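Local coordinates for MSM0273 (Mycobacterium smegmatis, PDB 5L37), which probably forms the pentameric vertices of the shell of the mycobacterial RMM microcompartment, as EutN/CcmL-family proteins do in related bacterial shells, at residues L2-T7 with L25-E30; I37-L42 with P67-L72; V46-L51 with I74-T79. One frame throughout, in Å; residues are numbered along the deposited sequence.

Interaction 1: L2-T7 with L25-E30; sequences LRATVT and LEVEVE
A4 and V27 meet at the middle of the apolar side of this antiparallel strand pair, A4 CB lying 3.9 Å from V27 CB. The same side extends both ways: at one end L2 CD1 reaches V29 CG1 at 4.1 Å, and at the other V6 CG1 lies 4.0 Å from L25 CD1. A4–V29 and V6–V27 are non-hydrogen-bonded pairs. Between them T5 and E28 form a hydrogen-bonded pair, each backbone N donating to the other's O at 2.8 Å, and the T5 and E28 side chains emerge on the polar face. T7 extends the ladder through its N, which donates to E26 O. Its OG1 sits between the backbone N and carbonyl carbon (chi1 53°) and donates to the anti lone pair of E26 OE1 at 3.0 Å; the same carboxylate oxygen makes a salt bridge with R35, which also holds E28. Beyond the opposite end, E30 N donates to R3 O. E30 CB and CG lie over one face of the R3 guanidinium, CG 3.4 Å from R3 NH1, and a bend at chi2 (-66°) turns E30 CD back toward strand 2-7. The carboxylate is only 10° off parallel to the guanidinium, but E30 OE2 stays 4.2 Å from R3 NH1 and well out of that plane, so any attraction is probably electrostatic, with no N-H directed at the oxygen. A water bridges A4 O and E30 OE2. Strand 2-9 is the middle of the five in the sheet, with 49-54 on its other side; 23-29 is flanked in turn by 35-40.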
ATOM      1  N   LEU C   2      -9.956  -7.605  -3.628  1.00 13.75           N
ATOM      2  CA  LEU C   2     -10.801  -7.183  -4.751  1.00 15.64           C
ATOM      3  C   LEU C   2     -11.342  -8.385  -5.514  1.00 16.25           C
ATOM      4  O   LEU C   2     -10.690  -9.419  -5.633  1.00 16.09           O
ATOM      5  CB  LEU C   2     -10.029  -6.316  -5.711  1.00 17.86           C
ATOM      6  CG  LEU C   2      -9.539  -4.980  -5.150  1.00 21.71           C
ATOM      7  CD1 LEU C   2      -8.568  -4.351  -6.139  1.00 27.98           C
ATOM      8  CD2 LEU C   2     -10.701  -4.021  -4.828  1.00 22.28           C
ATOM      9  N   ARG C   3     -12.552  -8.246  -6.021  1.00 15.40           N
ATOM     10  CA  ARG C   3     -13.100  -9.187  -7.002  1.00 15.42           C
ATOM     11  C   ARG C   3     -12.551  -8.799  -8.366  1.00 17.35           C
ATOM     12  O   ARG C   3     -12.572  -7.615  -8.731  1.00 17.73           O
ATOM     13  CB  ARG C   3     -14.644  -9.137  -7.000  1.00 19.98           C
ATOM     14  CG  ARG C   3     -15.270  -9.547  -5.705  1.00 20.03           C
ATOM     15  CD  ARG C   3     -16.797  -9.569  -5.795  1.00 26.27           C
ATOM     16  NE  ARG C   3     -17.372  -8.331  -6.265  1.00 38.08           N
ATOM     17  CZ  ARG C   3     -17.917  -8.169  -7.473  1.00 40.29           C
ATOM     18  NH1 ARG C   3     -17.966  -9.172  -8.348  1.00 40.18           N
ATOM     19  NH2 ARG C   3     -18.425  -6.994  -7.803  1.00 45.78           N
ATOM     20  N   ALA C   4     -12.115  -9.796  -9.125  1.00 15.45           N
ATOM     21  CA  ALA C   4     -11.603  -9.559 -10.467  1.00 16.00           C
ATOM     22  C   ALA C   4     -11.956 -10.715 -11.355  1.00 16.94           C
ATOM     23  O   ALA C   4     -12.394 -11.776 -10.865  1.00 19.04           O
ATOM     24  CB  ALA C   4     -10.103  -9.385 -10.418  1.00 18.43           C
ATOM     25  N   THR C   5     -11.782 -10.508 -12.655  1.00 17.39           N
ATOM     26  CA  THR C   5     -12.011 -11.546 -13.646  1.00 18.17           C
ATOM     27  C   THR C   5     -10.704 -11.802 -14.354  1.00 18.93           C
ATOM     28  O   THR C   5     -10.054 -10.848 -14.797  1.00 19.97           O
ATOM     29  CB  THR C   5     -13.103 -11.124 -14.671  1.00 22.73           C
ATOM     30  OG1 THR C   5     -14.313 -10.838 -13.951  1.00 24.27           O
ATOM     31  CG2 THR C   5     -13.363 -12.233 -15.683  1.00 21.93           C
ATOM     32  N   VAL C   6     -10.328 -13.077 -14.463  1.00 18.64           N
ATOM     33  CA  VAL C   6      -9.137 -13.462 -15.232  1.00 20.70           C
ATOM     34  C   VAL C   6      -9.371 -13.244 -16.731  1.00 23.22           C
ATOM     35  O   VAL C   6     -10.372 -13.707 -17.304  1.00 24.64           O
ATOM     36  CB  VAL C   6      -8.758 -14.923 -15.014  1.00 18.34           C
ATOM     37  CG1 VAL C   6      -7.478 -15.258 -15.808  1.00 20.07           C
ATOM     38  CG2 VAL C   6      -8.536 -15.223 -13.494  1.00 17.12           C
ATOM     39  N   THR C   7      -8.460 -12.516 -17.370  1.00 20.83           N
ATOM     40  CA  THR C   7      -8.661 -12.203 -18.786  1.00 23.70           C
ATOM     41  C   THR C   7      -7.607 -12.859 -19.655  1.00 28.99           C
ATOM     42  O   THR C   7      -7.795 -13.024 -20.877  1.00 28.80           O
ATOM     43  CB  THR C   7      -8.638 -10.690 -19.030  1.00 27.64           C
ATOM     44  OG1 THR C   7      -7.433 -10.144 -18.480  1.00 33.88           O
ATOM     45  CG2 THR C   7      -9.827 -10.005 -18.335  1.00 27.50           C
ATOM     46  N   LEU C  25      -1.256 -13.996 -14.139  1.00 16.21           N
ATOM     47  CA  LEU C  25      -2.505 -13.851 -14.892  1.00 16.81           C
ATOM     48  C   LEU C  25      -2.884 -12.392 -14.985  1.00 20.36           C
ATOM     49  O   LEU C  25      -2.783 -11.634 -13.998  1.00 18.39           O
ATOM     50  CB  LEU C  25      -3.649 -14.646 -14.215  1.00 16.58           C
ATOM     51  CG  LEU C  25      -3.417 -16.184 -14.064  1.00 17.63           C
ATOM     52  CD1 LEU C  25      -4.671 -16.835 -13.428  1.00 16.67           C
ATOM     53  CD2 LEU C  25      -3.065 -16.853 -15.386  1.00 19.75           C
ATOM     54  N   GLU C  26      -3.322 -11.989 -16.163  1.00 17.89           N
ATOM     55  CA  GLU C  26      -3.922 -10.671 -16.280  1.00 20.21           C
ATOM     56  C   GLU C  26      -5.363 -10.768 -15.748  1.00 21.80           C
ATOM     57  O   GLU C  26      -6.063 -11.730 -16.049  1.00 19.06           O
ATOM     58  CB  GLU C  26      -3.915 -10.176 -17.724  1.00 23.80           C
ATOM     59  CG  GLU C  26      -4.432  -8.738 -17.823  1.00 30.09           C
ATOM     60  CD  GLU C  26      -4.454  -8.216 -19.232  1.00 54.09           C
ATOM     61  OE1 GLU C  26      -5.350  -8.628 -20.003  1.00 66.57           O
ATOM     62  OE2 GLU C  26      -3.570  -7.395 -19.563  1.00 55.19           O
ATOM     63  N   VAL C  27      -5.767  -9.796 -14.931  1.00 18.70           N
ATOM     64  CA  VAL C  27      -7.118  -9.767 -14.365  1.00 21.19           C
ATOM     65  C   VAL C  27      -7.680  -8.367 -14.563  1.00 24.14           C
ATOM     66  O   VAL C  27      -6.928  -7.407 -14.700  1.00 22.94           O
ATOM     67  CB  VAL C  27      -7.147 -10.135 -12.862  1.00 17.87           C
ATOM     68  CG1 VAL C  27      -6.517 -11.529 -12.645  1.00 17.86           C
ATOM     69  CG2 VAL C  27      -6.456  -9.031 -11.970  1.00 17.82           C
ATOM     70  N   GLU C  28      -8.998  -8.271 -14.568  1.00 20.69           N
ATOM     71  CA  GLU C  28      -9.686  -7.005 -14.666  1.00 20.87           C
ATOM     72  C   GLU C  28     -10.545  -6.849 -13.419  1.00 23.31           C
ATOM     73  O   GLU C  28     -11.357  -7.728 -13.091  1.00 20.42           O
ATOM     74  CB  GLU C  28     -10.538  -6.962 -15.924  1.00 27.42           C
ATOM     75  CG  GLU C  28     -11.358  -5.724 -16.041  1.00 31.30           C
ATOM     76  CD  GLU C  28     -12.012  -5.596 -17.391  1.00 44.75           C
ATOM     77  OE1 GLU C  28     -11.854  -6.493 -18.253  1.00 45.17           O
ATOM     78  OE2 GLU C  28     -12.722  -4.593 -17.573  1.00 54.73           O
ATOM     79  N   VAL C  29     -10.342  -5.755 -12.712  1.00 20.41           N
ATOM     80  CA  VAL C  29     -11.039  -5.539 -11.455  1.00 23.09           C
ATOM     81  C   VAL C  29     -12.498  -5.212 -11.731  1.00 27.22           C
ATOM     82  O   VAL C  29     -12.811  -4.393 -12.597  1.00 24.84           O
ATOM     83  CB  VAL C  29     -10.365  -4.403 -10.629  1.00 22.87           C
ATOM     84  CG1 VAL C  29     -11.118  -4.179  -9.327  1.00 25.95           C
ATOM     85  CG2 VAL C  29      -8.942  -4.766 -10.314  1.00 21.76           C
ATOM     86  N   GLU C  30     -13.395  -5.867 -10.993  1.00 25.84           N
ATOM     87  CA  GLU C  30     -14.829  -5.725 -11.212  1.00 29.29           C
ATOM     88  C   GLU C  30     -15.213  -4.276 -10.894  1.00 32.44           C
ATOM     89  O   GLU C  30     -14.722  -3.692  -9.936  1.00 36.22           O
ATOM     90  CB  GLU C  30     -15.601  -6.667 -10.267  1.00 37.07           C
ATOM     91  CG  GLU C  30     -15.488  -8.177 -10.484  1.00 49.21           C
ATOM     92  CD  GLU C  30     -16.065  -8.716 -11.765  1.00 63.57           C
ATOM     93  OE1 GLU C  30     -16.600  -7.937 -12.590  1.00 69.46           O
ATOM     94  OE2 GLU C  30     -15.985  -9.953 -11.926  1.00 63.41           O
TER
HETATM   95  O   HOH W   1     -19.166  -7.364 -10.904  1.00 43.02           O
HETATM   96  O   HOH W   2     -15.091 -11.364  -9.813  1.00 45.59           O

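Interaction 2: I37-L42 with P67-L72; sequences IAFDVL and PPIDAL
The closure of a small beta-barrel is made here, where F39 of strand 35-40 bridges L72 of strand 71-76, the two outermost strands of the sheet running in the same direction. F39 N donates to A71 O at 2.9 Å, a nearly straight bond (168° at the hydrogen) with the donor 41° above the carbonyl plane. L72 CA makes a CA-H...O contact of 3.5 Å with F39 O, and F39 also shares a backbone hydrogen bond with I73. Side chains pack around this seam. The side chain of F39 crosses that of I69 at about a right angle: F39 CB touches I69 CG2 at 3.7 Å and F39 CD1 lies 3.8 Å from I69 CD1. L72 CD1 approaches the edge of the ring, near its plane, 4.3 Å from F39 CD2. A38 CB and A71 CB meet at 4.1 Å. Just before the strand, D70 turns to a neighbouring subunit, its carboxylate accepting hydrogen bonds from M1 N and Q54 N there. A short parallel seam joining the third and fifth strands of an otherwise antiparallel sheet is the closure of the OB-fold, the clan to which the EutN/CcmL family belongs.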
ATOM      1  N   ILE C  37      -1.711  -7.516 -13.010  1.00 17.89           N
ATOM      2  CA  ILE C  37      -1.211  -8.877 -13.095  1.00 17.75           C
ATOM      3  C   ILE C  37      -1.151  -9.457 -11.698  1.00 17.23           C
ATOM      4  O   ILE C  37      -0.514  -8.885 -10.787  1.00 16.95           O
ATOM      5  CB  ILE C  37       0.217  -8.952 -13.782  1.00 17.07           C
ATOM      6  CG1 ILE C  37       0.214  -8.232 -15.157  1.00 22.28           C
ATOM      7  CG2 ILE C  37       0.710 -10.429 -13.848  1.00 17.98           C
ATOM      8  CD1 ILE C  37      -0.879  -8.637 -16.095  1.00 25.84           C
ATOM      9  N   ALA C  38      -1.816 -10.604 -11.533  1.00 14.56           N
ATOM     10  CA  ALA C  38      -1.838 -11.275 -10.250  1.00 13.79           C
ATOM     11  C   ALA C  38      -1.209 -12.630 -10.354  1.00 17.22           C
ATOM     12  O   ALA C  38      -1.341 -13.300 -11.394  1.00 17.64           O
ATOM     13  CB  ALA C  38      -3.302 -11.418  -9.720  1.00 16.70           C
ATOM     14  N   PHE C  39      -0.545 -13.060  -9.288  1.00 13.84           N
ATOM     15  CA  PHE C  39       0.044 -14.395  -9.247  1.00 15.32           C
ATOM     16  C   PHE C  39      -1.015 -15.420  -8.890  1.00 15.06           C
ATOM     17  O   PHE C  39      -1.890 -15.142  -8.087  1.00 14.76           O
ATOM     18  CB  PHE C  39       1.197 -14.450  -8.223  1.00 13.51           C
ATOM     19  CG  PHE C  39       2.131 -15.577  -8.455  1.00 14.81           C
ATOM     20  CD1 PHE C  39       3.014 -15.510  -9.513  1.00 17.24           C
ATOM     21  CD2 PHE C  39       2.141 -16.714  -7.628  1.00 16.97           C
ATOM     22  CE1 PHE C  39       3.904 -16.548  -9.776  1.00 20.03           C
ATOM     23  CE2 PHE C  39       3.027 -17.776  -7.873  1.00 19.95           C
ATOM     24  CZ  PHE C  39       3.909 -17.688  -8.958  1.00 21.23           C
ATOM     25  N   ASP C  40      -0.933 -16.588  -9.497  1.00 14.89           N
ATOM     26  CA  ASP C  40      -1.935 -17.633  -9.262  1.00 14.65           C
ATOM     27  C   ASP C  40      -1.290 -18.966  -8.996  1.00 15.25           C
ATOM     28  O   ASP C  40      -0.428 -19.414  -9.770  1.00 18.00           O
ATOM     29  CB  ASP C  40      -2.835 -17.756 -10.475  1.00 15.19           C
ATOM     30  CG  ASP C  40      -3.950 -18.767 -10.261  1.00 17.20           C
ATOM     31  OD1 ASP C  40      -4.776 -18.566  -9.371  1.00 20.64           O
ATOM     32  OD2 ASP C  40      -4.057 -19.660 -11.090  1.00 19.63           O
ATOM     33  N   VAL C  41      -1.735 -19.625  -7.923  1.00 15.73           N
ATOM     34  CA  VAL C  41      -1.264 -20.962  -7.592  1.00 16.37           C
ATOM     35  C   VAL C  41      -2.400 -21.989  -7.669  1.00 16.77           C
ATOM     36  O   VAL C  41      -2.170 -23.183  -7.509  1.00 19.71           O
ATOM     37  CB  VAL C  41      -0.634 -21.025  -6.195  1.00 16.92           C
ATOM     38  CG1 VAL C  41       0.620 -20.068  -6.125  1.00 19.18           C
ATOM     39  CG2 VAL C  41      -1.634 -20.632  -5.107  1.00 18.68           C
ATOM     40  N   LEU C  42      -3.624 -21.508  -7.882  1.00 17.03           N
ATOM     41  CA  LEU C  42      -4.833 -22.357  -7.902  1.00 18.65           C
ATOM     42  C   LEU C  42      -5.239 -22.958  -9.248  1.00 18.41           C
ATOM     43  O   LEU C  42      -6.268 -23.642  -9.330  1.00 20.83           O
ATOM     44  CB  LEU C  42      -6.012 -21.567  -7.339  1.00 20.07           C
ATOM     45  CG  LEU C  42      -5.892 -21.272  -5.837  1.00 20.71           C
ATOM     46  CD1 LEU C  42      -7.023 -20.285  -5.389  1.00 22.59           C
ATOM     47  CD2 LEU C  42      -5.918 -22.570  -5.003  1.00 22.25           C
ATOM     48  N   PRO C  67       8.881 -14.073  -1.984  1.00 21.48           N
ATOM     49  CA  PRO C  67       8.972 -13.735  -3.414  1.00 17.64           C
ATOM     50  C   PRO C  67       8.528 -12.318  -3.725  1.00 20.41           C
ATOM     51  O   PRO C  67       7.715 -11.726  -2.989  1.00 19.85           O
ATOM     52  CB  PRO C  67       8.032 -14.710  -4.083  1.00 19.40           C
ATOM     53  CG  PRO C  67       6.994 -15.050  -3.021  1.00 25.98           C
ATOM     54  CD  PRO C  67       7.773 -14.997  -1.701  1.00 23.72           C
ATOM     55  N   PRO C  68       9.001 -11.791  -4.850  1.00 17.65           N
ATOM     56  CA  PRO C  68       8.703 -10.409  -5.222  1.00 16.52           C
ATOM     57  C   PRO C  68       7.339 -10.299  -5.919  1.00 16.98           C
ATOM     58  O   PRO C  68       7.231  -9.931  -7.102  1.00 16.46           O
ATOM     59  CB  PRO C  68       9.864 -10.056  -6.156  1.00 19.55           C
ATOM     60  CG  PRO C  68      10.127 -11.373  -6.884  1.00 20.03           C
ATOM     61  CD  PRO C  68       9.872 -12.480  -5.843  1.00 21.13           C
ATOM     62  N   ILE C  69       6.292 -10.620  -5.146  1.00 16.27           N
ATOM     63  CA  ILE C  69       4.923 -10.727  -5.643  1.00 15.17           C
ATOM     64  C   ILE C  69       4.046  -9.824  -4.790  1.00 16.05           C
ATOM     65  O   ILE C  69       4.059  -9.963  -3.540  1.00 16.14           O
ATOM     66  CB  ILE C  69       4.447 -12.212  -5.522  1.00 18.27           C
ATOM     67  CG1 ILE C  69       5.297 -13.091  -6.441  1.00 20.57           C
ATOM     68  CG2 ILE C  69       2.952 -12.353  -5.803  1.00 19.13           C
ATOM     69  CD1 ILE C  69       5.125 -12.740  -7.883  1.00 20.00           C
ATOM     70  N   ASP C  70       3.279  -8.931  -5.433  1.00 14.78           N
ATOM     71  CA  ASP C  70       2.431  -7.969  -4.694  1.00 13.75           C
ATOM     72  C   ASP C  70       0.914  -8.137  -5.021  1.00 13.07           C
ATOM     73  O   ASP C  70       0.104  -7.260  -4.712  1.00 13.11           O
ATOM     74  CB  ASP C  70       2.905  -6.526  -5.006  1.00 13.76           C
ATOM     75  CG  ASP C  70       2.671  -6.118  -6.484  1.00 16.44           C
ATOM     76  OD1 ASP C  70       2.075  -6.924  -7.210  1.00 17.15           O
ATOM     77  OD2 ASP C  70       3.041  -4.986  -6.875  1.00 18.30           O
ATOM     78  N   ALA C  71       0.535  -9.263  -5.634  1.00 12.81           N
ATOM     79  CA  ALA C  71      -0.888  -9.551  -5.905  1.00 12.68           C
ATOM     80  C   ALA C  71      -1.056 -11.042  -6.072  1.00 12.61           C
ATOM     81  O   ALA C  71      -0.269 -11.658  -6.798  1.00 14.39           O
ATOM     82  CB  ALA C  71      -1.349  -8.815  -7.180  1.00 13.81           C
ATOM     83  N   LEU C  72      -2.006 -11.618  -5.348  1.00 12.49           N
ATOM     84  CA  LEU C  72      -2.182 -13.079  -5.286  1.00 12.80           C
ATOM     85  C   LEU C  72      -3.652 -13.381  -5.345  1.00 14.24           C
ATOM     86  O   LEU C  72      -4.435 -12.820  -4.600  1.00 14.87           O
ATOM     87  CB  LEU C  72      -1.591 -13.651  -3.982  1.00 13.26           C
ATOM     88  CG  LEU C  72      -1.756 -15.156  -3.747  1.00 13.45           C
ATOM     89  CD1 LEU C  72      -0.961 -15.989  -4.809  1.00 13.47           C
ATOM     90  CD2 LEU C  72      -1.250 -15.453  -2.344  1.00 15.05           C
TER

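Interaction 3: V46-L51 with I74-T79; sequences VGEHVL and IGSIDT
H49 meets I77 through its CB, 4.3 Å from I77 CD1, while the imidazole turns off from 74-79. G47 O lies over the centre of one ring face, 4.0 Å above the plane, and at the rim ND1 is hydrogen-bonded to T5 OG1 and weakly to E30 OE2. The second flat group, the E48 carboxylate, is carried out on an extended chain with CG anti to the backbone N (chi1 -175°). Its OE2 comes close to S76 CB, at 3.0 Å, and its OE1 accepts from G45 N. Strands 49-54 and 71-76, the fourth and fifth of the OB-type barrel, pair antiparallel here, their short segments at 154°. Three backbone bonds tie the segments: I74 N to L51 O at 2.8 Å, L51 N to G75 O and, just past the strand end, I77 N to H49 O. V50 and S76 face each other as a non-hydrogen-bonded pair. I77 CD1 packs on V50 O at 3.4 Å. Further along, L51 CD2 lies 3.9 Å from I74 CD1; I74 CG1 sits between its backbone N and carbonyl carbon (chi1 64°), beside L51 CD2. The outer side of 74-79 pairs with a neighbouring subunit, where S12 OG hydrogen-bonds S76 O and T13 OG1 hydrogen-bonds D78 OD2.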
ATOM      1  N   VAL C  46      -9.245 -18.506 -17.572  1.00 35.25           N
ATOM      2  CA  VAL C  46      -9.723 -17.286 -18.202  1.00 29.72           C
ATOM      3  C   VAL C  46     -11.235 -17.205 -18.053  1.00 27.51           C
ATOM      4  O   VAL C  46     -11.960 -18.188 -18.274  1.00 30.59           O
ATOM      5  CB  VAL C  46      -9.317 -17.195 -19.688  1.00 34.61           C
ATOM      6  CG1 VAL C  46     -10.045 -16.075 -20.367  1.00 43.28           C
ATOM      7  CG2 VAL C  46      -7.845 -16.978 -19.799  1.00 35.60           C
ATOM      8  N   GLY C  47     -11.718 -16.037 -17.663  1.00 26.80           N
ATOM      9  CA  GLY C  47     -13.143 -15.830 -17.509  1.00 24.21           C
ATOM     10  C   GLY C  47     -13.599 -16.071 -16.087  1.00 23.88           C
ATOM     11  O   GLY C  47     -14.716 -15.731 -15.716  1.00 25.18           O
ATOM     12  N   GLU C  48     -12.733 -16.667 -15.284  1.00 24.25           N
ATOM     13  CA  GLU C  48     -13.088 -16.987 -13.910  1.00 23.86           C
ATOM     14  C   GLU C  48     -13.107 -15.758 -13.004  1.00 20.38           C
ATOM     15  O   GLU C  48     -12.284 -14.853 -13.118  1.00 21.38           O
ATOM     16  CB  GLU C  48     -12.095 -17.988 -13.344  1.00 24.13           C
ATOM     17  CG  GLU C  48     -12.410 -18.482 -11.970  1.00 28.28           C
ATOM     18  CD  GLU C  48     -11.460 -19.598 -11.561  1.00 38.91           C
ATOM     19  OE1 GLU C  48     -10.768 -20.159 -12.448  1.00 41.20           O
ATOM     20  OE2 GLU C  48     -11.383 -19.895 -10.349  1.00 40.81           O
ATOM     21  N   HIS C  49     -14.075 -15.718 -12.110  1.00 19.28           N
ATOM     22  CA  HIS C  49     -14.147 -14.646 -11.145  1.00 17.57           C
ATOM     23  C   HIS C  49     -13.396 -15.018  -9.888  1.00 19.12           C
ATOM     24  O   HIS C  49     -13.696 -16.041  -9.270  1.00 19.34           O
ATOM     25  CB  HIS C  49     -15.606 -14.330 -10.823  1.00 23.40           C
ATOM     26  CG  HIS C  49     -16.401 -14.016 -12.042  1.00 23.42           C
ATOM     27  ND1 HIS C  49     -16.202 -12.878 -12.780  1.00 26.84           N
ATOM     28  CD2 HIS C  49     -17.391 -14.706 -12.662  1.00 30.24           C
ATOM     29  CE1 HIS C  49     -17.012 -12.889 -13.828  1.00 30.24           C
ATOM     30  NE2 HIS C  49     -17.754 -13.979 -13.769  1.00 35.05           N
ATOM     31  N   VAL C  50     -12.450 -14.166  -9.497  1.00 16.31           N
ATOM     32  CA  VAL C  50     -11.521 -14.513  -8.424  1.00 17.04           C
ATOM     33  C   VAL C  50     -11.419 -13.379  -7.408  1.00 16.56           C
ATOM     34  O   VAL C  50     -11.826 -12.253  -7.673  1.00 16.45           O
ATOM     35  CB  VAL C  50     -10.109 -14.820  -8.960  1.00 15.24           C
ATOM     36  CG1 VAL C  50     -10.135 -16.066  -9.876  1.00 17.73           C
ATOM     37  CG2 VAL C  50      -9.576 -13.647  -9.745  1.00 17.40           C
ATOM     38  N   LEU C  51     -10.852 -13.712  -6.258  1.00 15.37           N
ATOM     39  CA  LEU C  51     -10.613 -12.796  -5.153  1.00 13.67           C
ATOM     40  C   LEU C  51      -9.101 -12.588  -5.041  1.00 14.49           C
ATOM     41  O   LEU C  51      -8.364 -13.567  -5.012  1.00 16.14           O
ATOM     42  CB  LEU C  51     -11.163 -13.420  -3.870  1.00 17.12           C
ATOM     43  CG  LEU C  51     -11.205 -12.571  -2.620  1.00 19.48           C
ATOM     44  CD1 LEU C  51     -12.123 -11.325  -2.932  1.00 21.00           C
ATOM     45  CD2 LEU C  51     -11.724 -13.450  -1.479  1.00 18.76           C
ATOM     46  N   ILE C  74      -6.531 -15.472  -4.166  1.00 14.81           N
ATOM     47  CA  ILE C  74      -6.671 -16.305  -2.974  1.00 13.65           C
ATOM     48  C   ILE C  74      -7.872 -17.241  -3.058  1.00 15.57           C
ATOM     49  O   ILE C  74      -8.042 -18.075  -2.172  1.00 17.65           O
ATOM     50  CB  ILE C  74      -6.723 -15.458  -1.632  1.00 15.99           C
ATOM     51  CG1 ILE C  74      -7.935 -14.571  -1.604  1.00 15.46           C
ATOM     52  CG2 ILE C  74      -5.446 -14.632  -1.464  1.00 19.38           C
ATOM     53  CD1 ILE C  74      -8.104 -13.892  -0.211  1.00 13.74           C
ATOM     54  N   GLY C  75      -8.717 -17.103  -4.084  1.00 14.97           N
ATOM     55  CA  GLY C  75      -9.835 -18.050  -4.217  1.00 15.70           C
ATOM     56  C   GLY C  75     -10.741 -17.659  -5.375  1.00 16.33           C
ATOM     57  O   GLY C  75     -10.593 -16.566  -5.957  1.00 16.88           O
ATOM     58  N   SER C  76     -11.654 -18.547  -5.739  1.00 16.85           N
ATOM     59  CA  SER C  76     -12.657 -18.175  -6.740  1.00 17.72           C
ATOM     60  C   SER C  76     -13.932 -17.796  -6.034  1.00 20.19           C
ATOM     61  O   SER C  76     -14.136 -18.152  -4.868  1.00 24.15           O
ATOM     62  CB  SER C  76     -12.889 -19.277  -7.790  1.00 24.71           C
ATOM     63  OG  SER C  76     -13.386 -20.408  -7.169  1.00 28.81           O
ATOM     64  N   ILE C  77     -14.770 -17.010  -6.706  1.00 17.31           N
ATOM     65  CA  ILE C  77     -15.990 -16.489  -6.084  1.00 19.58           C
ATOM     66  C   ILE C  77     -17.166 -17.411  -6.407  1.00 19.99           C
ATOM     67  O   ILE C  77     -17.487 -17.667  -7.587  1.00 20.35           O
ATOM     68  CB  ILE C  77     -16.272 -15.080  -6.587  1.00 18.71           C
ATOM     69  CG1 ILE C  77     -15.062 -14.190  -6.232  1.00 27.01           C
ATOM     70  CG2 ILE C  77     -17.559 -14.518  -6.023  1.00 20.67           C
ATOM     71  CD1 ILE C  77     -15.107 -12.875  -6.856  1.00 40.80           C
ATOM     72  N   ASP C  78     -17.831 -17.865  -5.352  1.00 18.12           N
ATOM     73  CA  ASP C  78     -18.947 -18.769  -5.511  1.00 19.23           C
ATOM     74  C   ASP C  78     -20.137 -18.021  -6.100  1.00 19.74           C
ATOM     75  O   ASP C  78     -20.321 -16.806  -5.836  1.00 19.28           O
ATOM     76  CB  ASP C  78     -19.414 -19.400  -4.186  1.00 21.02           C
ATOM     77  CG  ASP C  78     -18.337 -20.170  -3.427  1.00 23.59           C
ATOM     78  OD1 ASP C  78     -17.214 -20.360  -3.912  1.00 24.02           O
ATOM     79  OD2 ASP C  78     -18.762 -20.780  -2.408  1.00 28.41           O
ATOM     80  N   THR C  79     -20.982 -18.769  -6.797  1.00 20.86           N
ATOM     81  CA  THR C  79     -22.141 -18.118  -7.422  1.00 21.59           C
ATOM     82  C   THR C  79     -23.183 -17.597  -6.458  1.00 22.12           C
ATOM     83  O   THR C  79     -24.058 -16.822  -6.851  1.00 22.28           O
ATOM     84  CB  THR C  79     -22.827 -19.056  -8.427  1.00 22.98           C
ATOM     85  OG1 THR C  79     -23.174 -20.312  -7.806  1.00 23.67           O
ATOM     86  CG2 THR C  79     -21.886 -19.283  -9.582  1.00 24.17           C
TER

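In the fold
The three contacts lie around one sheet with strand order 35-40, 23-29, 2-9, 49-54, 71-76. Interaction 1 joins the central strand 2-9 to its neighbour 23-29, and interaction 3 joins strand 49-54 to 71-76, about 9 Å away between centres. Interaction 2, about 12 Å from the first and 15 Å from the third, brings the outermost strands together and so closes the sheet into a barrel. Along the chain, interaction 1 is complete before the others begin, whereas interactions 2 and 3 interleave and share strand 71-76, which therefore pairs with 49-54 on one side and meets 35-40 on the other. All three touch the same neighbouring subunit, so elements that build the barrel also take part in the subunit interface.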